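Local atomic coordinates of Acarbose/maltose binding protein GacH (Streptomyces glaucescens, PDB entry 3K01), a protein that binds acarbose and an acarbose homolog as the solute receptor of an ABC transporter, and may also bind maltose. Residues 355-358 against 359-362; 336-339 against 340-343; 326-329 against 330-334; 262-265 against 266-270; 161-164 against 165-169. All blocks are in the same frame, centred on the assembly; numbering follows the deposited sequence.

Contact 1: residues 355-358 against 359-362; sequences FFKP and AVDK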
loop_
_atom_site.group_PDB
_atom_site.type_symbol
_atom_site.label_atom_id
_atom_site.label_comp_id
_atom_site.label_asym_id
_atom_site.label_seq_id
_atom_site.Cartn_x
_atom_site.Cartn_y
_atom_site.Cartn_z
ATOM N N PHE A 355 -13.201 5.218 -7.088
ATOM C CA PHE A 355 -12.815 3.823 -7.303
ATOM C C PHE A 355 -12.351 3.131 -6.034
ATOM O O PHE A 355 -12.698 1.962 -5.834
ATOM C CB PHE A 355 -11.683 3.693 -8.315
ATOM C CG PHE A 355 -12.083 3.789 -9.768
ATOM C CD1 PHE A 355 -13.175 3.081 -10.263
ATOM C CD2 PHE A 355 -11.292 4.506 -10.659
ATOM C CE1 PHE A 355 -13.495 3.127 -11.624
ATOM C CE2 PHE A 355 -11.629 4.565 -12.038
ATOM C CZ PHE A 355 -12.712 3.861 -12.491
ATOM N N PHE A 356 -11.567 3.818 -5.191
ATOM C CA PHE A 356 -10.785 3.146 -4.139
ATOM C C PHE A 356 -11.164 3.329 -2.710
ATOM O O PHE A 356 -10.675 2.594 -1.863
ATOM C CB PHE A 356 -9.286 3.448 -4.271
ATOM C CG PHE A 356 -8.643 2.651 -5.353
ATOM C CD1 PHE A 356 -8.112 1.389 -5.114
ATOM C CD2 PHE A 356 -8.652 3.139 -6.639
ATOM C CE1 PHE A 356 -7.567 0.647 -6.191
ATOM C CE2 PHE A 356 -8.103 2.409 -7.679
ATOM C CZ PHE A 356 -7.574 1.167 -7.433
ATOM N N LYS A 357 -11.998 4.309 -2.384
ATOM C CA LYS A 357 -12.259 4.497 -0.969
ATOM C C LYS A 357 -12.873 3.265 -0.274
ATOM O O LYS A 357 -12.429 2.913 0.824
ATOM C CB LYS A 357 -13.001 5.795 -0.676
ATOM C CG LYS A 357 -13.109 6.132 0.839
ATOM C CD LYS A 357 -11.771 5.996 1.599
ATOM C CE LYS A 357 -11.749 6.734 2.933
ATOM N NZ LYS A 357 -12.826 6.367 3.834
ATOM N N PRO A 358 -13.865 2.591 -0.888
ATOM C CA PRO A 358 -14.341 1.388 -0.210
ATOM C C PRO A 358 -13.244 0.337 0.005
ATOM O O PRO A 358 -13.197 -0.318 1.047
ATOM C CB PRO A 358 -15.454 0.881 -1.149
ATOM C CG PRO A 358 -15.956 2.159 -1.812
ATOM C CD PRO A 358 -14.691 2.932 -2.074
ATOM N N ALA A 359 -12.333 0.206 -0.958
ATOM C CA ALA A 359 -11.195 -0.710 -0.787
ATOM C C ALA A 359 -10.271 -0.254 0.348
ATOM O O ALA A 359 -9.817 -1.052 1.174
ATOM C CB ALA A 359 -10.427 -0.812 -2.097
ATOM N N VAL A 360 -10.008 1.047 0.413
ATOM C CA VAL A 360 -9.182 1.603 1.496
ATOM C C VAL A 360 -9.798 1.306 2.874
ATOM O O VAL A 360 -9.072 1.070 3.845
ATOM C CB VAL A 360 -8.954 3.111 1.273
ATOM C CG1 VAL A 360 -8.415 3.819 2.531
ATOM C CG2 VAL A 360 -7.993 3.319 0.128
ATOM N N ASP A 361 -11.126 1.282 2.959
ATOM C CA ASP A 361 -11.788 0.908 4.213
ATOM C C ASP A 361 -11.537 -0.540 4.624
ATOM O O ASP A 361 -11.789 -0.900 5.765
ATOM C CB ASP A 361 -13.303 1.147 4.144
ATOM C CG ASP A 361 -13.699 2.627 4.217
ATOM O OD1 ASP A 361 -12.875 3.504 4.570
ATOM O OD2 ASP A 361 -14.882 2.875 3.931
ATOM N N LYS A 362 -11.024 -1.362 3.711
ATOM C CA LYS A 362 -10.665 -2.741 4.037
ATOM C C LYS A 362 -9.195 -2.903 4.312
ATOM O O LYS A 362 -8.744 -4.041 4.513
ATOM C CB LYS A 362 -11.110 -3.691 2.911
ATOM C CG LYS A 362 -12.623 -3.944 2.901
ATOM C CD LYS A 362 -13.130 -4.580 4.194
ATOM C CE LYS A 362 -14.632 -4.695 4.100
ATOM N NZ LYS A 362 -15.284 -3.366 4.335
HETATM O O HOH W 1 -13.234 0.290 -3.729
HETATM O O HOH W 2 -15.428 -1.247 2.183
#

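Contact 2: residues 336-339 against 340-343; sequences PTRT and SVYE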
loop_
_atom_site.group_PDB
_atom_site.type_symbol
_atom_site.label_atom_id
_atom_site.label_comp_id
_atom_site.label_asym_id
_atom_site.label_seq_id
_atom_site.Cartn_x
_atom_site.Cartn_y
_atom_site.Cartn_z
ATOM N N PRO A 336 -6.026 10.660 0.153
ATOM C CA PRO A 336 -5.616 11.256 1.427
ATOM C C PRO A 336 -5.704 10.321 2.610
ATOM O O PRO A 336 -6.417 9.311 2.591
ATOM C CB PRO A 336 -6.597 12.415 1.619
ATOM C CG PRO A 336 -7.699 12.214 0.621
ATOM C CD PRO A 336 -7.325 11.169 -0.354
ATOM N N THR A 337 -5.011 10.685 3.684
ATOM C CA THR A 337 -5.163 9.938 4.916
ATOM C C THR A 337 -6.111 10.608 5.882
ATOM O O THR A 337 -6.578 9.972 6.825
ATOM C CB THR A 337 -3.840 9.746 5.620
ATOM O OG1 THR A 337 -3.313 11.033 6.015
ATOM C CG2 THR A 337 -2.861 9.055 4.705
ATOM N N ARG A 338 -6.432 11.869 5.669
ATOM C CA ARG A 338 -7.312 12.609 6.611
ATOM C C ARG A 338 -8.778 12.388 6.293
ATOM O O ARG A 338 -9.186 12.631 5.209
ATOM C CB ARG A 338 -6.989 14.094 6.539
ATOM C CG ARG A 338 -5.710 14.446 7.301
ATOM C CD ARG A 338 -5.418 15.941 7.231
ATOM N NE ARG A 338 -4.276 16.283 8.052
ATOM C CZ ARG A 338 -4.377 16.490 9.337
ATOM N NH1 ARG A 338 -5.521 16.724 9.895
ATOM N NH2 ARG A 338 -3.308 16.527 10.057
ATOM N N THR A 339 -9.544 11.931 7.261
ATOM C CA THR A 339 -10.945 11.632 7.009
ATOM C C THR A 339 -11.712 12.876 6.554
ATOM O O THR A 339 -12.588 12.792 5.692
ATOM C CB THR A 339 -11.613 10.962 8.223
ATOM O OG1 THR A 339 -11.617 11.876 9.321
ATOM C CG2 THR A 339 -10.867 9.716 8.632
ATOM N N SER A 340 -11.341 14.031 7.087
ATOM C CA SER A 340 -12.008 15.288 6.739
ATOM C C SER A 340 -11.873 15.611 5.268
ATOM O O SER A 340 -12.790 16.206 4.665
ATOM C CB SER A 340 -11.459 16.460 7.566
ATOM O OG SER A 340 -10.094 16.754 7.259
ATOM N N VAL A 341 -10.739 15.234 4.666
ATOM C CA VAL A 341 -10.477 15.633 3.294
ATOM C C VAL A 341 -11.409 14.903 2.320
ATOM O O VAL A 341 -11.782 15.442 1.285
ATOM C CB VAL A 341 -8.990 15.409 2.952
ATOM C CG1 VAL A 341 -8.687 15.710 1.497
ATOM C CG2 VAL A 341 -8.126 16.311 3.849
ATOM N N TYR A 342 -11.838 13.694 2.679
ATOM C CA TYR A 342 -12.791 12.946 1.849
ATOM C C TYR A 342 -14.155 13.610 1.759
ATOM O O TYR A 342 -14.928 13.283 0.868
ATOM C CB TYR A 342 -12.939 11.496 2.360
ATOM C CG TYR A 342 -11.735 10.637 2.034
ATOM C CD1 TYR A 342 -11.630 10.009 0.803
ATOM C CD2 TYR A 342 -10.707 10.462 2.958
ATOM C CE1 TYR A 342 -10.515 9.228 0.492
ATOM C CE2 TYR A 342 -9.616 9.670 2.681
ATOM C CZ TYR A 342 -9.518 9.055 1.441
ATOM O OH TYR A 342 -8.436 8.278 1.122
ATOM N N GLU A 343 -14.455 14.522 2.691
ATOM C CA GLU A 343 -15.716 15.262 2.638
ATOM C C GLU A 343 -15.688 16.507 1.766
ATOM O O GLU A 343 -16.717 17.129 1.523
ATOM C CB GLU A 343 -16.175 15.631 4.046
ATOM C CG GLU A 343 -16.633 14.444 4.842
ATOM C CD GLU A 343 -17.128 14.816 6.216
ATOM O OE1 GLU A 343 -17.033 16.011 6.596
ATOM O OE2 GLU A 343 -17.597 13.912 6.926
#

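Contact 3: residues 326-329 against 330-334; sequences QQTT and EKLSL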
loop_
_atom_site.group_PDB
_atom_site.type_symbol
_atom_site.label_atom_id
_atom_site.label_comp_id
_atom_site.label_asym_id
_atom_site.label_seq_id
_atom_site.Cartn_x
_atom_site.Cartn_y
_atom_site.Cartn_z
ATOM N N GLN A 326 -5.688 17.862 0.347
ATOM C CA GLN A 326 -6.729 18.179 -0.632
ATOM C C GLN A 326 -6.140 18.583 -1.958
ATOM O O GLN A 326 -6.550 18.093 -2.995
ATOM C CB GLN A 326 -7.619 19.293 -0.103
ATOM C CG GLN A 326 -8.671 19.741 -1.117
ATOM C CD GLN A 326 -9.474 20.908 -0.609
ATOM O OE1 GLN A 326 -9.639 21.087 0.601
ATOM N NE2 GLN A 326 -9.990 21.704 -1.533
ATOM N N GLN A 327 -5.173 19.489 -1.943
ATOM C CA GLN A 327 -4.523 19.887 -3.197
ATOM C C GLN A 327 -3.877 18.695 -3.909
ATOM O O GLN A 327 -3.906 18.608 -5.136
ATOM C CB GLN A 327 -3.474 20.942 -2.923
ATOM C CG GLN A 327 -4.013 22.267 -2.426
ATOM C CD GLN A 327 -2.899 23.205 -2.057
ATOM O OE1 GLN A 327 -2.208 23.016 -1.044
ATOM N NE2 GLN A 327 -2.695 24.220 -2.884
ATOM N N THR A 328 -3.294 17.771 -3.140
ATOM C CA THR A 328 -2.649 16.604 -3.709
ATOM C C THR A 328 -3.685 15.756 -4.453
ATOM O O THR A 328 -3.423 15.305 -5.574
ATOM C CB THR A 328 -1.980 15.797 -2.614
ATOM O OG1 THR A 328 -0.991 16.622 -1.945
ATOM C CG2 THR A 328 -1.300 14.610 -3.189
ATOM N N THR A 329 -4.845 15.521 -3.852
ATOM C CA THR A 329 -5.875 14.763 -4.564
ATOM C C THR A 329 -6.345 15.500 -5.819
ATOM O O THR A 329 -6.478 14.883 -6.887
ATOM C CB THR A 329 -7.059 14.435 -3.651
ATOM O OG1 THR A 329 -6.571 13.680 -2.523
ATOM C CG2 THR A 329 -8.131 13.639 -4.399
ATOM N N GLU A 330 -6.597 16.801 -5.696
ATOM C CA GLU A 330 -7.138 17.552 -6.826
ATOM C C GLU A 330 -6.179 17.527 -7.997
ATOM O O GLU A 330 -6.605 17.448 -9.149
ATOM C CB GLU A 330 -7.448 18.996 -6.411
ATOM C CG GLU A 330 -8.630 19.097 -5.452
ATOM C CD GLU A 330 -8.758 20.467 -4.809
ATOM O OE1 GLU A 330 -7.735 21.195 -4.765
ATOM O OE2 GLU A 330 -9.859 20.786 -4.304
ATOM N N LYS A 331 -4.890 17.593 -7.725
ATOM C CA LYS A 331 -3.879 17.682 -8.778
ATOM C C LYS A 331 -3.347 16.334 -9.244
ATOM O O LYS A 331 -2.998 16.182 -10.420
ATOM C CB LYS A 331 -2.709 18.576 -8.336
ATOM C CG LYS A 331 -3.118 20.018 -8.037
ATOM C CD LYS A 331 -2.006 20.831 -7.376
ATOM C CE LYS A 331 -2.459 22.243 -7.040
ATOM N NZ LYS A 331 -1.305 23.187 -7.161
ATOM N N LEU A 332 -3.272 15.357 -8.338
ATOM C CA LEU A 332 -2.578 14.102 -8.608
ATOM C C LEU A 332 -3.423 12.858 -8.391
ATOM O O LEU A 332 -2.966 11.772 -8.698
ATOM C CB LEU A 332 -1.333 13.993 -7.714
ATOM C CG LEU A 332 -0.315 15.131 -7.849
ATOM C CD1 LEU A 332 0.831 14.893 -6.876
ATOM C CD2 LEU A 332 0.194 15.217 -9.313
ATOM N N SER A 333 -4.594 13.003 -7.779
ATOM C CA SER A 333 -5.507 11.887 -7.501
ATOM C C SER A 333 -4.904 10.843 -6.559
ATOM O O SER A 333 -5.313 9.678 -6.574
ATOM C CB SER A 333 -5.962 11.227 -8.806
ATOM O OG SER A 333 -6.716 12.163 -9.558
ATOM N N LEU A 334 -3.951 11.254 -5.719
ATOM C CA LEU A 334 -3.480 10.392 -4.634
ATOM C C LEU A 334 -4.463 10.429 -3.500
ATOM O O LEU A 334 -5.111 11.454 -3.255
ATOM C CB LEU A 334 -2.091 10.820 -4.172
ATOM C CG LEU A 334 -1.002 10.684 -5.228
ATOM C CD1 LEU A 334 0.304 11.303 -4.739
ATOM C CD2 LEU A 334 -0.824 9.207 -5.647
#

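Contact 4: residues 262-265 against 266-270; sequences WAIE and DVKAG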
loop_
_atom_site.group_PDB
_atom_site.type_symbol
_atom_site.label_atom_id
_atom_site.label_comp_id
_atom_site.label_asym_id
_atom_site.label_seq_id
_atom_site.Cartn_x
_atom_site.Cartn_y
_atom_site.Cartn_z
ATOM N N TRP A 262 -2.202 2.433 -9.038
ATOM C CA TRP A 262 -1.146 2.564 -10.031
ATOM C C TRP A 262 -1.486 1.870 -11.352
ATOM O O TRP A 262 -0.809 2.100 -12.360
ATOM C CB TRP A 262 0.188 2.001 -9.481
ATOM C CG TRP A 262 0.039 0.615 -8.993
ATOM C CD1 TRP A 262 0.091 -0.524 -9.745
ATOM C CD2 TRP A 262 -0.227 0.197 -7.651
ATOM N NE1 TRP A 262 -0.132 -1.628 -8.957
ATOM C CE2 TRP A 262 -0.319 -1.209 -7.661
ATOM C CE3 TRP A 262 -0.397 0.873 -6.439
ATOM C CZ2 TRP A 262 -0.582 -1.962 -6.501
ATOM C CZ3 TRP A 262 -0.643 0.116 -5.268
ATOM C CH2 TRP A 262 -0.752 -1.284 -5.318
ATOM N N ALA A 263 -2.507 1.016 -11.364
ATOM C CA ALA A 263 -2.912 0.282 -12.584
ATOM C C ALA A 263 -3.975 0.970 -13.427
ATOM O O ALA A 263 -4.251 0.532 -14.549
ATOM C CB ALA A 263 -3.389 -1.109 -12.235
ATOM N N ILE A 264 -4.656 1.962 -12.859
ATOM C CA ILE A 264 -5.848 2.551 -13.490
ATOM C C ILE A 264 -5.571 3.125 -14.876
ATOM O O ILE A 264 -6.315 2.837 -15.809
ATOM C CB ILE A 264 -6.487 3.592 -12.550
ATOM C CG1 ILE A 264 -7.103 2.908 -11.310
ATOM C CG2 ILE A 264 -7.526 4.430 -13.298
ATOM C CD1 ILE A 264 -8.359 2.122 -11.566
ATOM N N GLU A 265 -4.528 3.921 -15.014
ATOM C CA GLU A 265 -4.283 4.522 -16.322
ATOM C C GLU A 265 -3.958 3.464 -17.373
ATOM O O GLU A 265 -4.444 3.537 -18.512
ATOM C CB GLU A 265 -3.215 5.614 -16.233
ATOM C CG GLU A 265 -3.733 6.844 -15.480
ATOM C CD GLU A 265 -4.980 7.448 -16.121
ATOM O OE1 GLU A 265 -4.939 7.712 -17.340
ATOM O OE2 GLU A 265 -6.012 7.637 -15.432
ATOM N N ASP A 266 -3.163 2.460 -17.010
ATOM C CA ASP A 266 -2.876 1.400 -17.953
ATOM C C ASP A 266 -4.154 0.656 -18.362
ATOM O O ASP A 266 -4.344 0.321 -19.540
ATOM C CB ASP A 266 -1.830 0.442 -17.365
ATOM C CG ASP A 266 -1.372 -0.610 -18.364
ATOM O OD1 ASP A 266 -1.109 -0.285 -19.539
ATOM O OD2 ASP A 266 -1.285 -1.792 -17.983
ATOM N N VAL A 267 -5.041 0.392 -17.406
ATOM C CA VAL A 267 -6.283 -0.313 -17.726
ATOM C C VAL A 267 -7.087 0.504 -18.730
ATOM O O VAL A 267 -7.671 -0.032 -19.678
ATOM C CB VAL A 267 -7.124 -0.618 -16.458
ATOM C CG1 VAL A 267 -8.560 -1.002 -16.850
ATOM C CG2 VAL A 267 -6.419 -1.701 -15.633
ATOM N N LYS A 268 -7.141 1.815 -18.515
ATOM C CA LYS A 268 -7.912 2.689 -19.405
ATOM C C LYS A 268 -7.367 2.732 -20.823
ATOM O O LYS A 268 -8.073 3.152 -21.745
ATOM C CB LYS A 268 -7.967 4.098 -18.840
ATOM C CG LYS A 268 -8.809 4.318 -17.636
ATOM C CD LYS A 268 -8.707 5.816 -17.450
ATOM C CE LYS A 268 -9.260 6.320 -16.206
ATOM N NZ LYS A 268 -8.797 7.742 -16.184
ATOM N N ALA A 269 -6.132 2.294 -21.018
ATOM C CA ALA A 269 -5.558 2.173 -22.362
ATOM C C ALA A 269 -5.865 0.819 -23.005
ATOM O O ALA A 269 -5.458 0.538 -24.124
ATOM C CB ALA A 269 -4.044 2.397 -22.289
ATOM N N GLY A 270 -6.565 -0.053 -22.286
ATOM C CA GLY A 270 -6.839 -1.417 -22.740
ATOM C C GLY A 270 -7.966 -1.509 -23.738
ATOM O O GLY A 270 -8.891 -0.672 -23.736
HETATM O O HOH W 3 -1.244 2.743 -14.882
#

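Contact 5: residues 161-164 against 165-169; sequences GSVA and ELKTA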
loop_
_atom_site.group_PDB
_atom_site.type_symbol
_atom_site.label_atom_id
_atom_site.label_comp_id
_atom_site.label_asym_id
_atom_site.label_seq_id
_atom_site.Cartn_x
_atom_site.Cartn_y
_atom_site.Cartn_z
ATOM N N GLY A 161 -18.436 -10.744 -3.458
ATOM C CA GLY A 161 -18.001 -10.197 -2.184
ATOM C C GLY A 161 -17.145 -11.164 -1.382
ATOM O O GLY A 161 -16.630 -10.795 -0.329
ATOM N N SER A 162 -17.001 -12.395 -1.857
ATOM C CA SER A 162 -16.229 -13.432 -1.179
ATOM C C SER A 162 -15.641 -14.384 -2.212
ATOM O O SER A 162 -16.074 -14.416 -3.366
ATOM C CB SER A 162 -17.108 -14.217 -0.204
ATOM O OG SER A 162 -17.979 -15.058 -0.953
ATOM N N VAL A 163 -14.672 -15.170 -1.788
ATOM C CA VAL A 163 -14.122 -16.181 -2.658
ATOM C C VAL A 163 -15.187 -17.190 -3.112
ATOM O O VAL A 163 -15.204 -17.558 -4.300
ATOM C CB VAL A 163 -12.926 -16.878 -1.981
ATOM C CG1 VAL A 163 -12.522 -18.141 -2.741
ATOM C CG2 VAL A 163 -11.748 -15.915 -1.857
ATOM N N ALA A 164 -16.068 -17.630 -2.221
ATOM C CA ALA A 164 -17.117 -18.544 -2.647
ATOM C C ALA A 164 -17.966 -17.929 -3.748
ATOM O O ALA A 164 -18.285 -18.592 -4.751
ATOM C CB ALA A 164 -17.983 -18.959 -1.465
ATOM N N GLU A 165 -18.350 -16.671 -3.574
ATOM C CA GLU A 165 -19.132 -15.992 -4.603
ATOM C C GLU A 165 -18.333 -15.799 -5.872
ATOM O O GLU A 165 -18.897 -15.882 -6.973
ATOM C CB GLU A 165 -19.655 -14.650 -4.094
ATOM C CG GLU A 165 -20.626 -14.846 -2.939
ATOM C CD GLU A 165 -20.948 -13.612 -2.169
ATOM O OE1 GLU A 165 -20.511 -12.494 -2.526
ATOM O OE2 GLU A 165 -21.668 -13.779 -1.156
ATOM N N LEU A 166 -17.038 -15.537 -5.739
ATOM C CA LEU A 166 -16.200 -15.339 -6.920
ATOM C C LEU A 166 -16.122 -16.606 -7.739
ATOM O O LEU A 166 -16.142 -16.538 -8.966
ATOM C CB LEU A 166 -14.812 -14.827 -6.516
ATOM C CG LEU A 166 -13.870 -14.474 -7.685
ATOM C CD1 LEU A 166 -13.027 -13.264 -7.305
ATOM C CD2 LEU A 166 -12.980 -15.647 -8.099
ATOM N N LYS A 167 -16.008 -17.752 -7.092
ATOM C CA LYS A 167 -15.971 -19.015 -7.843
ATOM C C LYS A 167 -17.214 -19.224 -8.678
ATOM O O LYS A 167 -17.139 -19.638 -9.842
ATOM C CB LYS A 167 -15.744 -20.191 -6.902
ATOM C CG LYS A 167 -14.344 -20.181 -6.323
ATOM C CD LYS A 167 -14.174 -21.263 -5.295
ATOM C CE LYS A 167 -13.985 -22.591 -5.982
ATOM N NZ LYS A 167 -13.828 -23.717 -5.009
ATOM N N THR A 168 -18.364 -18.932 -8.082
ATOM C CA THR A 168 -19.628 -19.066 -8.802
ATOM C C THR A 168 -19.676 -18.052 -9.948
ATOM O O THR A 168 -20.051 -18.375 -11.096
ATOM C CB THR A 168 -20.801 -18.897 -7.846
ATOM O OG1 THR A 168 -20.717 -19.979 -6.903
ATOM C CG2 THR A 168 -22.139 -18.945 -8.615
ATOM N N ALA A 169 -19.305 -16.821 -9.658
ATOM C CA ALA A 169 -19.358 -15.797 -10.686
ATOM C C ALA A 169 -18.427 -16.154 -11.835
ATOM O O ALA A 169 -18.792 -15.989 -13.008
ATOM C CB ALA A 169 -18.985 -14.461 -10.096
#

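Contact 1: residues 355-358 against 359-362
K357 and D361 form a salt bridge one turn apart, a local i to i+4 contact at the C-terminal end of helix 351-360, whose side chains pack on strands 132-148 and 279-283. NZ of K357 reaches OD1 of D361 at 3.0 Å on the syn side of that oxygen, 22° out of the carboxylate plane. The lysine starts with CG trans to its own amide nitrogen (chi1 -171°), then bends at chi2 and again at chi4; the bends carry the chain past V360, with CD of K357 4.0 Å from CB of V360. The ammonium has a second partner, the ring of Y342, in a cation-pi contact. The helix here is kinked at a proline: N of P358 carries no hydrogen and makes no bond to the preceding turn. Beside the kink a water bridges O of F355, to which it donates at 2.7 Å, and N of A359, from which it accepts at 2.9 Å; the two backbone atoms are 5.2 Å apart. Regular bonding returns with N of V360 to O of F356 at 2.8 Å, N-H...O 164°, followed by N of D361 to O of K357 at 3.0 Å. A second water links O of P358 to NZ of K362. On the buried side, CB of A359 approaches the F356 ring obliquely, with T142 and A144 of strand 132-148 next to it.

Contact 2: residues 336-339 against 340-343
P336 covers one face of the Y342 ring, with CG of P336 3.9 Å from the ring centroid and 20° off its normal, while O of T339 lies at the ring edge near its plane. This is a CH-pi contact across the loop between helices 322-332 and 345-348, in which 340-343 keeps helical backbone angles without the regular bonds. The same two residues are also hydrogen-bonded: OH of Y342 donates to O of P336 at 2.7 Å, in the carbonyl plane on a lone pair. The CH-pi contact and the bond together limit how the ring can turn. V341 adds the apolar part. With CG1 trans to the amide nitrogen and CG2 beside it, the two methyls divide between neighbours: CG1 lies 3.7 Å from CG of P336, and CG2 lies 3.7 Å from CB of R338. Beyond CB, R338 leaves the contact, its NE bonded to O of S320 and its NH1 in a salt bridge with D118, which also takes the hydroxyl of S340. In the backbone turn N of Y342 makes a weak bond to O of T339 at 3.2 Å, and N of V341 donates to O of R338 at 3.1 Å.

Contact 3: residues 326-329 against 330-334
Q326 and E330 meet across one helical turn, NE2 of Q326 donating to OE2 of E330 at 2.9 Å with an N-H...O angle of 165°. Both chains are extended beyond CG but start differently: the glutamine CG is trans to its amide nitrogen (chi1 176°), whereas that of E330 lies beside the nitrogen. The amide and carboxylate planes are close to perpendicular; the acceptor lies near the amide plane, but the donor comes to OE2 from above the carboxylate plane. OE2 of E330 also has the hydroxyl of S346 as a partner, so helix 345-348 shares in holding it. The stretch is the C-terminal end of helix 322-332. S333 leaves the helix with a positive phi of 63°, and its N still reaches O of T329 at 2.8 Å, while its bond to O of T328 at 3.4 Å is weak. N of L332 is held more firmly by O of T328 at 2.8 Å. T329 ties the departing chain back: OG1, set beside the amide nitrogen, donates to O of L334 at 2.8 Å, nearly in line with the C=O bond. T328 has the same rotamer, but its OG1 turns to O of V324 and its CG2 to the leucine, lying 4.0 Å from CD1 of L334. On the exposed flank, CG of K331 rests 3.3 Å from O of Q327.

Contact 4: residues 262-265 against 266-270
I264 and K268 meet one turn apart, CG2 of the isoleucine lying 3.9 Å from CE of the lysine, on the short helix 264-268 that follows strand 254-259. The inner side of this helix is closely packed. I264 and V267 both touch F146 and L279; I264 also reaches F355 and F356 of helix 351-360, and V267 abuts F249 of helix 241-251. V267 has one methyl against the backbone as well, CG2 standing 3.3 Å from O of A263, the carbonyl that accepts from N of V267 at 3.0 Å. The outer side is looser and polar. E265 is exposed and bends at chi2 (-58°), which brings its carboxylate toward K268 for an i to i+3 salt bridge: NZ of K268 meets OE2 of E265 at 2.9 Å, on the syn side and 19° out of the carboxylate plane. The lysine, extended beyond CG, also forms a salt bridge with E351, so its charge is shared by two carboxylates. D266 turns to K250 and Q246 instead. N of A269 bonds O of D266 at 3.0 Å and makes a weak bond to O of E265 at 3.3 Å. At the other end a water accepts from N of D266 at 2.9 Å and donates to O of W262 at 2.6 Å.

Contact 5: residues 161-164 against 165-169
E165 meets S162 through its backbone N and its CG, and G161 through its carboxylate. N of E165 donates to OG of S162 at 3.1 Å, almost straight at 169°; the serine hydroxyl sits between its own N and carbonyl carbon (chi1 73°), the setting that aims OG at this first-turn amide. The glutamate chain, extended beyond CG, runs back past the serine hydroxyl, with CG of E165 3.3 Å from OG of S162, and OE1 of E165 accepts from N of G161 at 2.9 Å, the donor coming end-on to that oxygen. L166 comes next: its N donates to O of S162 at 2.8 Å, and its side chain turns inward to P160 and to L228 of helix 216-230. N of K167 bonds O of V163 at 2.9 Å; the lysine then bends at chi3 and leaves toward D227, with which NZ forms a salt bridge. T168, on the exposed side, gives a weak N-H bond to O of A164 at 3.3 Å. At A169 the regular helical bonding continues, with N of A169 to O of E165 at 2.9 Å. The arrangement is typical of a serine N-cap, here starting helix 163-177, with the E165 carboxylate reaching one residue farther back than in a classical capping box.

Overall arrangement
From the N terminus the contacts run in the order 5, 4, 3, 2, 1. Each is local, within eight or nine consecutive residues; all are in series, and none nests within or crosses another. Contact 5 starts helix 163-177 and stands apart, touching none of the others. Contact 4 holds the short helix 264-268, whose I264 packs on F355 and F356 of contact 1. Contact 3 ends helix 322-332, and contact 2 follows one residue later in the loop, their centres about 11 Å apart, with P336 against T329. Contact 1, on helix 351-360, also touches contact 2 through K357 and Y342, joining the chain after helix 322-332 to the 264-268 region.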